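Local structure of cellulase (Bacillus sp. BG-CS10, 5E09) at residues P40-R44 against E45-T49; G157-E161 against N162-F166; L393-K396 against A397-T401. The protein probably hydrolyses internal beta-1,4-glucosidic bonds of cellulose with a family 5 catalytic barrel that is followed by an X2 domain and a family 46 carbohydrate-binding module. All blocks are in the same frame, centred on the assembly; numbering follows the deposited sequence.

Interaction 1: P40-R44 against E45-T49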
ATOM      1  N   PRO A  40       9.856   1.020  17.063  1.00 49.51           N
ATOM      2  CA  PRO A  40      10.798   1.604  18.025  1.00 45.62           C
ATOM      3  C   PRO A  40      10.796   3.125  17.949  1.00 61.38           C
ATOM      4  O   PRO A  40      10.279   3.673  16.972  1.00 57.60           O
ATOM      5  CB  PRO A  40      12.149   1.042  17.579  1.00 51.58           C
ATOM      6  CG  PRO A  40      11.969   0.781  16.108  1.00 61.46           C
ATOM      7  CD  PRO A  40      10.543   0.329  15.957  1.00 43.23           C
ATOM      8  N   ARG A  41      11.362   3.797  18.950  1.00 47.75           N
ATOM      9  CA  ARG A  41      11.503   5.243  18.875  1.00 53.63           C
ATOM     10  C   ARG A  41      12.408   5.595  17.705  1.00 57.54           C
ATOM     11  O   ARG A  41      13.270   4.806  17.315  1.00 50.34           O
ATOM     12  CB  ARG A  41      12.040   5.821  20.188  1.00 47.52           C
ATOM     13  CG  ARG A  41      10.965   5.892  21.265  1.00 61.70           C
ATOM     14  CD  ARG A  41      11.359   6.720  22.481  1.00 60.90           C
ATOM     15  NE  ARG A  41      10.265   6.753  23.452  1.00 62.95           N
ATOM     16  CZ  ARG A  41      10.238   7.521  24.536  1.00 64.32           C
ATOM     17  NH1 ARG A  41      11.251   8.338  24.800  1.00 55.92           N
ATOM     18  NH2 ARG A  41       9.197   7.477  25.356  1.00 64.21           N
ATOM     19  N   VAL A  42      12.190   6.769  17.128  1.00 53.95           N
ATOM     20  CA  VAL A  42      12.902   7.156  15.920  1.00 52.13           C
ATOM     21  C   VAL A  42      14.381   7.370  16.216  1.00 60.89           C
ATOM     22  O   VAL A  42      14.739   7.997  17.213  1.00 58.60           O
ATOM     23  CB  VAL A  42      12.303   8.436  15.304  1.00 54.09           C
ATOM     24  CG1 VAL A  42      13.019   8.802  14.009  1.00 45.49           C
ATOM     25  CG2 VAL A  42      10.810   8.254  15.067  1.00 42.97           C
ATOM     26  N   THR A  43      15.236   6.826  15.356  1.00 54.84           N
ATOM     27  CA  THR A  43      16.672   7.021  15.491  1.00 44.87           C
ATOM     28  C   THR A  43      17.183   7.932  14.385  1.00 48.99           C
ATOM     29  O   THR A  43      16.552   8.059  13.334  1.00 48.72           O
ATOM     30  CB  THR A  43      17.438   5.679  15.454  1.00 51.29           C
ATOM     31  OG1 THR A  43      17.352   5.103  14.143  1.00 39.71           O
ATOM     32  CG2 THR A  43      16.871   4.708  16.488  1.00 40.74           C
ATOM     33  N   ARG A  44      18.320   8.576  14.628  1.00 42.34           N
ATOM     34  CA  ARG A  44      18.986   9.373  13.604  1.00 51.38           C
ATOM     35  C   ARG A  44      19.293   8.521  12.371  1.00 50.22           C
ATOM     36  O   ARG A  44      19.230   8.991  11.227  1.00 51.51           O
ATOM     37  CB  ARG A  44      20.277   9.976  14.165  1.00 55.28           C
ATOM     38  CG  ARG A  44      21.023  10.893  13.217  1.00 48.48           C
ATOM     39  CD  ARG A  44      20.237  12.164  12.963  1.00 54.86           C
ATOM     40  NE  ARG A  44      21.058  13.203  12.350  1.00 55.67           N
ATOM     41  CZ  ARG A  44      21.218  13.344  11.038  1.00 68.75           C
ATOM     42  NH1 ARG A  44      20.614  12.506  10.204  1.00 60.20           N
ATOM     43  NH2 ARG A  44      21.982  14.317  10.559  1.00 73.17           N
ATOM     44  N   GLU A  45      19.622   7.260  12.618  1.00 46.70           N
ATOM     45  CA  GLU A  45      20.019   6.353  11.552  1.00 58.60           C
ATOM     46  C   GLU A  45      18.839   5.973  10.671  1.00 53.90           C
ATOM     47  O   GLU A  45      19.020   5.687   9.490  1.00 46.49           O
ATOM     48  CB  GLU A  45      20.680   5.098  12.140  1.00 56.20           C
ATOM     49  CG  GLU A  45      21.995   5.347  12.862  1.00 56.86           C
ATOM     50  CD  GLU A  45      21.817   5.759  14.319  1.00 85.06           C
ATOM     51  OE1 GLU A  45      20.661   5.913  14.776  1.00 90.92           O
ATOM     52  OE2 GLU A  45      22.845   5.944  15.009  1.00 72.56           O
ATOM     53  N   LEU A  46      17.636   5.969  11.240  1.00 49.17           N
ATOM     54  CA  LEU A  46      16.428   5.729  10.451  1.00 55.50           C
ATOM     55  C   LEU A  46      16.264   6.806   9.384  1.00 42.66           C
ATOM     56  O   LEU A  46      16.128   6.513   8.187  1.00 54.94           O
ATOM     57  CB  LEU A  46      15.195   5.688  11.352  1.00 47.82           C
ATOM     58  CG  LEU A  46      13.894   5.314  10.642  1.00 41.77           C
ATOM     59  CD1 LEU A  46      14.059   3.979   9.957  1.00 39.15           C
ATOM     60  CD2 LEU A  46      12.728   5.267  11.616  1.00 37.13           C
ATOM     61  N   ILE A  47      16.289   8.056   9.833  1.00 42.46           N
ATOM     62  CA  ILE A  47      16.179   9.209   8.951  1.00 40.90           C
ATOM     63  C   ILE A  47      17.290   9.218   7.907  1.00 49.86           C
ATOM     64  O   ILE A  47      17.038   9.393   6.698  1.00 50.15           O
ATOM     65  CB  ILE A  47      16.222  10.523   9.756  1.00 46.19           C
ATOM     66  CG1 ILE A  47      15.237  10.464  10.924  1.00 46.63           C
ATOM     67  CG2 ILE A  47      15.930  11.716   8.863  1.00 47.03           C
ATOM     68  CD1 ILE A  47      13.793  10.225  10.513  1.00 40.77           C
ATOM     69  N   LYS A  48      18.521   9.020   8.372  1.00 56.52           N
ATOM     70  CA  LYS A  48      19.662   9.014   7.464  1.00 49.10           C
ATOM     71  C   LYS A  48      19.522   7.905   6.425  1.00 50.15           C
ATOM     72  O   LYS A  48      19.882   8.086   5.266  1.00 45.18           O
ATOM     73  CB  LYS A  48      20.977   8.857   8.233  1.00 63.27           C
ATOM     74  CG  LYS A  48      22.163   8.502   7.343  1.00 67.24           C
ATOM     75  CD  LYS A  48      23.499   8.781   8.002  1.00 66.99           C
ATOM     76  CE  LYS A  48      24.629   8.199   7.172  1.00 72.90           C
ATOM     77  NZ  LYS A  48      24.325   6.810   6.707  1.00 83.30           N
ATOM     78  N   THR A  49      18.988   6.762   6.840  1.00 44.74           N
ATOM     79  CA  THR A  49      18.789   5.646   5.926  1.00 43.08           C
ATOM     80  C   THR A  49      17.783   6.024   4.846  1.00 51.58           C
ATOM     81  O   THR A  49      18.013   5.790   3.658  1.00 40.81           O
ATOM     82  CB  THR A  49      18.290   4.390   6.652  1.00 51.89           C
ATOM     83  OG1 THR A  49      19.195   4.046   7.711  1.00 50.97           O
ATOM     84  CG2 THR A  49      18.172   3.230   5.672  1.00 39.77           C
TER
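Thr43 and Leu46 meet at the first turn of a helix, where a threonine side chain serves as N-cap. Thr43 OG1 takes the amide hydrogen of Leu46 N at 3.0 Å, with an N-H...O angle of 142°, and so satisfies one of the backbone amides that the start of a helix leaves without a carbonyl from a preceding turn. A first torsion of 68° sets OG1 between the backbone N and the carbonyl carbon of Thr43, the position from which it can bend over the helix end. A weak bond from Leu46 N to Thr43 O, 3.2 Å long, supplements the cap. The hydroxyl has a further hydrogen-bonding partner in Tyr321, which ties the cap to a loop far along the chain.

Arg44 and Glu45, the two residues most covered here, both turn their CB outward from the opposing segment. Glu45 bends at its second torsion (85°), which folds the carboxylate back along the chain: OE1 comes to 3.3 Å from Thr43 CB, the two side chains lying at about a right angle. Arg44 contributes mainly through its backbone, whose carbonyl O accepts a nearly straight bond from Lys48 N at 2.9 Å, the first full i to i+4 bond of the turn. Its guanidinium end passes 4.2 Å from Lys48 CB at NH1, but its charge is answered by salt bridges to Glu94 and Glu93.

On the inner side, Val42 CG1 rests 3.9 Å from Ile47 CD1, an apolar contact that joins the loop to the helix. Around this cap, Val42 and Ile47 pack on helix 78-93, and Val42 and Leu46 on barrel strand 20-23, so the start of helix 44-52 is wedged between the strand it follows and the next barrel helix.

Interaction 2: G157-E161 against N162-F166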
ATOM      1  N   GLY A 157     -25.567   8.949   4.766  1.00 91.31           N
ATOM      2  CA  GLY A 157     -24.485   8.401   3.977  1.00 96.46           C
ATOM      3  C   GLY A 157     -23.148   8.927   4.449  1.00 90.91           C
ATOM      4  O   GLY A 157     -23.071   9.750   5.363  1.00 78.87           O
ATOM      5  N   GLU A 158     -22.088   8.453   3.812  1.00 90.92           N
ATOM      6  CA  GLU A 158     -20.739   8.760   4.246  1.00 87.98           C
ATOM      7  C   GLU A 158     -20.312  10.177   3.846  1.00 91.12           C
ATOM      8  O   GLU A 158     -19.375  10.733   4.419  1.00 77.68           O
ATOM      9  CB  GLU A 158     -19.777   7.720   3.674  1.00 87.51           C
ATOM     10  CG  GLU A 158     -18.499   7.561   4.460  1.00 89.06           C
ATOM     11  CD  GLU A 158     -17.562   6.593   3.796  1.00 91.87           C
ATOM     12  OE1 GLU A 158     -17.456   6.638   2.553  1.00 94.75           O
ATOM     13  OE2 GLU A 158     -16.937   5.781   4.508  1.00 94.63           O
ATOM     14  N   ILE A 159     -21.002  10.746   2.857  1.00 91.30           N
ATOM     15  CA  ILE A 159     -20.728  12.103   2.372  1.00 79.05           C
ATOM     16  C   ILE A 159     -22.010  12.945   2.321  1.00 78.67           C
ATOM     17  O   ILE A 159     -23.047  12.474   1.844  1.00 83.97           O
ATOM     18  CB  ILE A 159     -20.095  12.095   0.952  1.00 72.74           C
ATOM     19  CG1 ILE A 159     -18.965  11.067   0.848  1.00 76.99           C
ATOM     20  CG2 ILE A 159     -19.606  13.473   0.576  1.00 63.03           C
ATOM     21  CD1 ILE A 159     -17.751  11.369   1.690  1.00 67.14           C
ATOM     22  N   GLN A 160     -21.940  14.180   2.816  1.00 90.90           N
ATOM     23  CA  GLN A 160     -23.051  15.132   2.705  1.00 84.02           C
ATOM     24  C   GLN A 160     -22.531  16.577   2.658  1.00 72.89           C
ATOM     25  O   GLN A 160     -21.322  16.804   2.718  1.00 78.26           O
ATOM     26  CB  GLN A 160     -24.046  14.931   3.859  1.00 74.64           C
ATOM     27  CG  GLN A 160     -23.405  14.607   5.209  1.00 81.51           C
ATOM     28  CD  GLN A 160     -24.359  13.900   6.171  1.00 83.04           C
ATOM     29  OE1 GLN A 160     -24.978  12.894   5.820  1.00 84.20           O
ATOM     30  NE2 GLN A 160     -24.471  14.419   7.391  1.00 77.80           N
ATOM     31  N   GLU A 161     -23.438  17.547   2.544  1.00 60.88           N
ATOM     32  CA  GLU A 161     -23.067  18.945   2.282  1.00 61.18           C
ATOM     33  C   GLU A 161     -22.377  19.644   3.460  1.00 63.19           C
ATOM     34  O   GLU A 161     -21.356  20.353   3.293  1.00 69.07           O
ATOM     35  CB  GLU A 161     -24.313  19.747   1.881  1.00 70.68           C
ATOM     36  CG  GLU A 161     -24.923  19.347   0.537  1.00 83.28           C
ATOM     37  CD  GLU A 161     -26.196  20.113   0.206  1.00 95.15           C
ATOM     38  OE1 GLU A 161     -26.719  20.820   1.097  1.00 84.02           O
ATOM     39  OE2 GLU A 161     -26.677  20.001  -0.945  1.00 83.38           O
ATOM     40  N   ASN A 162     -22.936  19.456   4.653  1.00 60.31           N
ATOM     41  CA  ASN A 162     -22.366  20.077   5.839  1.00 57.19           C
ATOM     42  C   ASN A 162     -20.963  19.539   6.101  1.00 61.46           C
ATOM     43  O   ASN A 162     -20.153  20.205   6.744  1.00 71.96           O
ATOM     44  CB  ASN A 162     -23.261  19.874   7.072  1.00 60.69           C
ATOM     45  CG  ASN A 162     -23.720  18.436   7.250  1.00 66.09           C
ATOM     46  OD1 ASN A 162     -23.328  17.541   6.499  1.00 72.62           O
ATOM     47  ND2 ASN A 162     -24.544  18.206   8.263  1.00 66.45           N
ATOM     48  N   HIS A 163     -20.678  18.342   5.592  1.00 52.71           N
ATOM     49  CA  HIS A 163     -19.327  17.799   5.651  1.00 56.94           C
ATOM     50  C   HIS A 163     -18.365  18.701   4.882  1.00 47.15           C
ATOM     51  O   HIS A 163     -17.339  19.123   5.419  1.00 55.90           O
ATOM     52  CB  HIS A 163     -19.282  16.376   5.090  1.00 56.95           C
ATOM     53  CG  HIS A 163     -19.925  15.357   5.977  1.00 67.47           C
ATOM     54  ND1 HIS A 163     -19.878  14.005   5.709  1.00 71.66           N
ATOM     55  CD2 HIS A 163     -20.629  15.491   7.125  1.00 64.76           C
ATOM     56  CE1 HIS A 163     -20.524  13.350   6.658  1.00 65.74           C
ATOM     57  NE2 HIS A 163     -20.992  14.227   7.528  1.00 68.50           N
ATOM     58  N   HIS A 164     -18.707  18.994   3.628  1.00 48.20           N
ATOM     59  CA  HIS A 164     -17.900  19.883   2.793  1.00 50.40           C
ATOM     60  C   HIS A 164     -17.682  21.213   3.489  1.00 47.66           C
ATOM     61  O   HIS A 164     -16.566  21.756   3.494  1.00 53.85           O
ATOM     62  CB  HIS A 164     -18.561  20.115   1.435  1.00 47.04           C
ATOM     63  CG  HIS A 164     -18.823  18.857   0.667  1.00 50.50           C
ATOM     64  ND1 HIS A 164     -17.839  17.940   0.387  1.00 55.50           N
ATOM     65  CD2 HIS A 164     -19.959  18.385   0.096  1.00 62.63           C
ATOM     66  CE1 HIS A 164     -18.356  16.942  -0.316  1.00 61.63           C
ATOM     67  NE2 HIS A 164     -19.637  17.191  -0.503  1.00 64.36           N
ATOM     68  N   ALA A 165     -18.751  21.734   4.088  1.00 49.74           N
ATOM     69  CA  ALA A 165     -18.629  22.991   4.821  1.00 47.38           C
ATOM     70  C   ALA A 165     -17.633  22.865   5.979  1.00 46.37           C
ATOM     71  O   ALA A 165     -16.791  23.747   6.185  1.00 48.08           O
ATOM     72  CB  ALA A 165     -19.978  23.439   5.328  1.00 48.19           C
ATOM     73  N   PHE A 166     -17.723  21.764   6.722  1.00 36.40           N
ATOM     74  CA  PHE A 166     -16.825  21.517   7.852  1.00 45.45           C
ATOM     75  C   PHE A 166     -15.362  21.461   7.422  1.00 45.57           C
ATOM     76  O   PHE A 166     -14.490  22.048   8.071  1.00 36.41           O
ATOM     77  CB  PHE A 166     -17.186  20.209   8.564  1.00 41.01           C
ATOM     78  CG  PHE A 166     -18.512  20.239   9.267  1.00 48.13           C
ATOM     79  CD1 PHE A 166     -19.068  21.440   9.687  1.00 53.05           C
ATOM     80  CD2 PHE A 166     -19.206  19.060   9.515  1.00 53.18           C
ATOM     81  CE1 PHE A 166     -20.290  21.465  10.335  1.00 45.87           C
ATOM     82  CE2 PHE A 166     -20.430  19.078  10.159  1.00 51.92           C
ATOM     83  CZ  PHE A 166     -20.973  20.282  10.572  1.00 52.38           C
TER
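Gln160 lies over His163 in the N-terminal turn of a helix, and contacts of three kinds join the two segments. The first is a CH-pi contact. Gln160 CG stands 3.3 Å from the centroid of the imidazole of His163, only 7° off the ring normal. A first torsion of 38° on Gln160 swings CG between its own backbone N and carbonyl carbon, and the chain then runs on extended, its amide plane inclined 32° to the ring.

Hydrogen bonds form the second group. Gln160 NE2 reaches Asn162 OD1 in a weak bond of 3.4 Å, while Gln160 OE1 is taken up by the backbone N of Trp156. His163 N makes another weak bond, to Gln160 O, and Ala165 N closes the turn on Glu161 O at 3.1 Å, in the carbonyl plane. His163 NE2 donates to Thr153 O, which should hold the rotation of the ring beneath the glutamine. A leucine in place of His163 would probably leave Thr153 O without its partner and deprive the Gln160 methylene of the flat face it rests on.

The third group is close packing round the imidazoles, without hydrogen bonds. Glu158 O lies at the edge of the His163 ring, in plane, 3.6 Å from His163 ND1. Gln160 O sits 3.3 Å above the plane of the His164 imidazole, offset toward its rim, and Ile159 CG2 touches CE1 of His164 at 3.8 Å, the two side chains crossing at about a right angle.

This turn opens helix 161-181, at the end of the loop leaving barrel strand 142-145. The two histidines fall to different neighbours: His163 is tied back to that loop through Thr153, whereas His164 packs against Leu203 and Arg206 of helix 201-214.

Interaction 3: L393-K396 against A397-T401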
ATOM      1  N   LEU A 393       9.519 -15.047 -24.424  1.00 46.11           N
ATOM      2  CA  LEU A 393      10.727 -15.713 -23.958  1.00 35.84           C
ATOM      3  C   LEU A 393      10.543 -17.224 -23.850  1.00 40.77           C
ATOM      4  O   LEU A 393       9.628 -17.693 -23.200  1.00 54.47           O
ATOM      5  CB  LEU A 393      11.135 -15.146 -22.597  1.00 34.68           C
ATOM      6  CG  LEU A 393      12.302 -15.825 -21.882  1.00 43.00           C
ATOM      7  CD1 LEU A 393      13.602 -15.602 -22.655  1.00 40.47           C
ATOM      8  CD2 LEU A 393      12.423 -15.322 -20.448  1.00 33.84           C
ATOM      9  N   THR A 394      11.425 -17.997 -24.465  1.00 41.09           N
ATOM     10  CA  THR A 394      11.377 -19.440 -24.298  1.00 43.53           C
ATOM     11  C   THR A 394      12.551 -19.960 -23.470  1.00 54.03           C
ATOM     12  O   THR A 394      13.718 -19.720 -23.808  1.00 43.16           O
ATOM     13  CB  THR A 394      11.369 -20.158 -25.656  1.00 46.83           C
ATOM     14  OG1 THR A 394      10.251 -19.707 -26.432  1.00 45.45           O
ATOM     15  CG2 THR A 394      11.276 -21.667 -25.457  1.00 45.30           C
HETATM   16  N   MSE A 395      12.231 -20.657 -22.377  1.00 42.37           N
HETATM   17  CA  MSE A 395      13.222 -21.440 -21.638  1.00 46.04           C
HETATM   18  C   MSE A 395      13.340 -22.820 -22.272  1.00 47.84           C
HETATM   19  O   MSE A 395      12.344 -23.544 -22.404  1.00 47.30           O
HETATM   20  CB  MSE A 395      12.851 -21.581 -20.155  1.00 34.85           C
HETATM   21  CG  MSE A 395      12.799 -20.275 -19.395  1.00 48.99           C
HETATM   22 SE   MSE A 395      14.430 -19.221 -19.575  0.44 40.99          SE
HETATM   23  CE  MSE A 395      15.718 -20.589 -19.054  1.00 40.28           C
ATOM     24  N   LYS A 396      14.558 -23.181 -22.659  1.00 37.08           N
ATOM     25  CA  LYS A 396      14.794 -24.463 -23.302  1.00 47.71           C
ATOM     26  C   LYS A 396      14.766 -25.589 -22.276  1.00 46.28           C
ATOM     27  O   LYS A 396      15.173 -25.405 -21.127  1.00 47.94           O
ATOM     28  CB  LYS A 396      16.129 -24.453 -24.054  1.00 52.80           C
ATOM     29  CG  LYS A 396      16.283 -23.301 -25.048  1.00 53.65           C
ATOM     30  CD  LYS A 396      15.313 -23.413 -26.209  1.00 48.49           C
ATOM     31  CE  LYS A 396      15.507 -24.718 -26.966  1.00 60.42           C
ATOM     32  NZ  LYS A 396      14.660 -24.812 -28.189  1.00 66.60           N
ATOM     33  N   ALA A 397      14.295 -26.755 -22.709  1.00 39.41           N
ATOM     34  CA  ALA A 397      14.097 -27.908 -21.834  1.00 39.38           C
ATOM     35  C   ALA A 397      15.372 -28.367 -21.127  1.00 44.77           C
ATOM     36  O   ALA A 397      15.325 -28.834 -19.990  1.00 42.73           O
ATOM     37  CB  ALA A 397      13.508 -29.058 -22.632  1.00 39.65           C
ATOM     38  N   ASP A 398      16.512 -28.246 -21.797  1.00 60.82           N
ATOM     39  CA  ASP A 398      17.776 -28.678 -21.207  1.00 48.63           C
ATOM     40  C   ASP A 398      18.235 -27.738 -20.093  1.00 48.37           C
ATOM     41  O   ASP A 398      18.794 -28.187 -19.092  1.00 52.58           O
ATOM     42  CB  ASP A 398      18.855 -28.788 -22.282  1.00 54.38           C
ATOM     43  CG  ASP A 398      18.535 -29.847 -23.315  1.00 77.32           C
ATOM     44  OD1 ASP A 398      17.884 -30.851 -22.951  1.00 68.21           O
ATOM     45  OD2 ASP A 398      18.929 -29.673 -24.489  1.00 91.47           O
ATOM     46  N   ALA A 399      18.004 -26.440 -20.264  1.00 39.93           N
ATOM     47  CA  ALA A 399      18.326 -25.473 -19.217  1.00 42.93           C
ATOM     48  C   ALA A 399      17.470 -25.724 -17.969  1.00 44.45           C
ATOM     49  O   ALA A 399      17.977 -25.767 -16.845  1.00 41.94           O
ATOM     50  CB  ALA A 399      18.133 -24.059 -19.724  1.00 37.76           C
ATOM     51  N   LEU A 400      16.169 -25.897 -18.180  1.00 44.77           N
ATOM     52  CA  LEU A 400      15.258 -26.201 -17.087  1.00 46.78           C
ATOM     53  C   LEU A 400      15.687 -27.489 -16.393  1.00 50.38           C
ATOM     54  O   LEU A 400      15.760 -27.542 -15.167  1.00 48.15           O
ATOM     55  CB  LEU A 400      13.819 -26.311 -17.599  1.00 46.36           C
ATOM     56  CG  LEU A 400      13.264 -25.006 -18.181  1.00 47.87           C
ATOM     57  CD1 LEU A 400      11.945 -25.233 -18.901  1.00 47.29           C
ATOM     58  CD2 LEU A 400      13.103 -23.965 -17.090  1.00 37.36           C
ATOM     59  N   THR A 401      16.003 -28.515 -17.178  1.00 41.72           N
ATOM     60  CA  THR A 401      16.476 -29.777 -16.620  1.00 41.84           C
ATOM     61  C   THR A 401      17.709 -29.566 -15.744  1.00 41.75           C
ATOM     62  O   THR A 401      17.756 -30.024 -14.602  1.00 44.60           O
ATOM     63  CB  THR A 401      16.806 -30.795 -17.727  1.00 46.71           C
ATOM     64  OG1 THR A 401      15.605 -31.144 -18.417  1.00 52.54           O
ATOM     65  CG2 THR A 401      17.424 -32.063 -17.137  1.00 44.20           C
TER
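Met395, present as selenomethionine, and Leu400 make the apolar part of a junction where a strand runs into a short helix. Met395 CB is directed at the helix and touches Leu400 CD2 at 3.9 Å, while CD1 lies almost as near. On Leu400, CG is anti to the carbonyl carbon (chi1 -64°), and from there the branch point leans back toward the end of the strand, with CG 3.5 Å from Lys396 O. Met395 is folded rather than extended: its second and third torsions, both -53°, curl the chain until its methyl CE turns toward the helix and approaches Ala399 CB at 4.3 Å. The side chain thus reaches the helix twice, through its root and through its tip.

Lys396, at the N-cap position, works in the turn through its backbone. Its carbonyl O accepts from Leu400 N at 3.1 Å with an N-H...O angle of 173°, a nearly linear bond lying close to the C=O direction. The lysine chain is likewise bent at its second and third torsions, and it carries NZ away from the helix to salt bridges with Glu387 and Asp358. Asp358 also accepts from the backbone N of Ala397, so a single carboxylate holds both the lysine and the first amide of the helix.

One residue on, Ala397 O is gripped from opposite faces of its plane by Thr401 N and Thr401 OG1, the hydroxyl at 2.8 Å. Such a bond back to the carbonyl four residues earlier is common for threonine in helices.

The arrangement is a strand-to-helix connection within the X2 domain, assigned by sequence to a carbohydrate-binding family: strand 392-395 of a four-stranded antiparallel sheet passes directly into helix 397-403, whose side chains cover one end of that sheet in this E-set, immunoglobulin-like fold.

Followed from the N terminus, the three contacts come in series, neither nesting nor crossing, and each marks the point where a helix begins. Interaction 1 ends the loop between strand 20-23 and helix 44-52, the first strand-to-helix connection of the eight-stranded barrel. Interaction 2 does the same after strand 142-145, the fourth barrel strand, its centre about 39 Å from that of interaction 1 in the same catalytic domain. Interaction 3 belongs to the X2 domain and joins a strand to its helix almost without a loop; its centre is about 60 Å from that of interaction 2, across the middle of the chain. None touches another; each is confined to the start of its own helix.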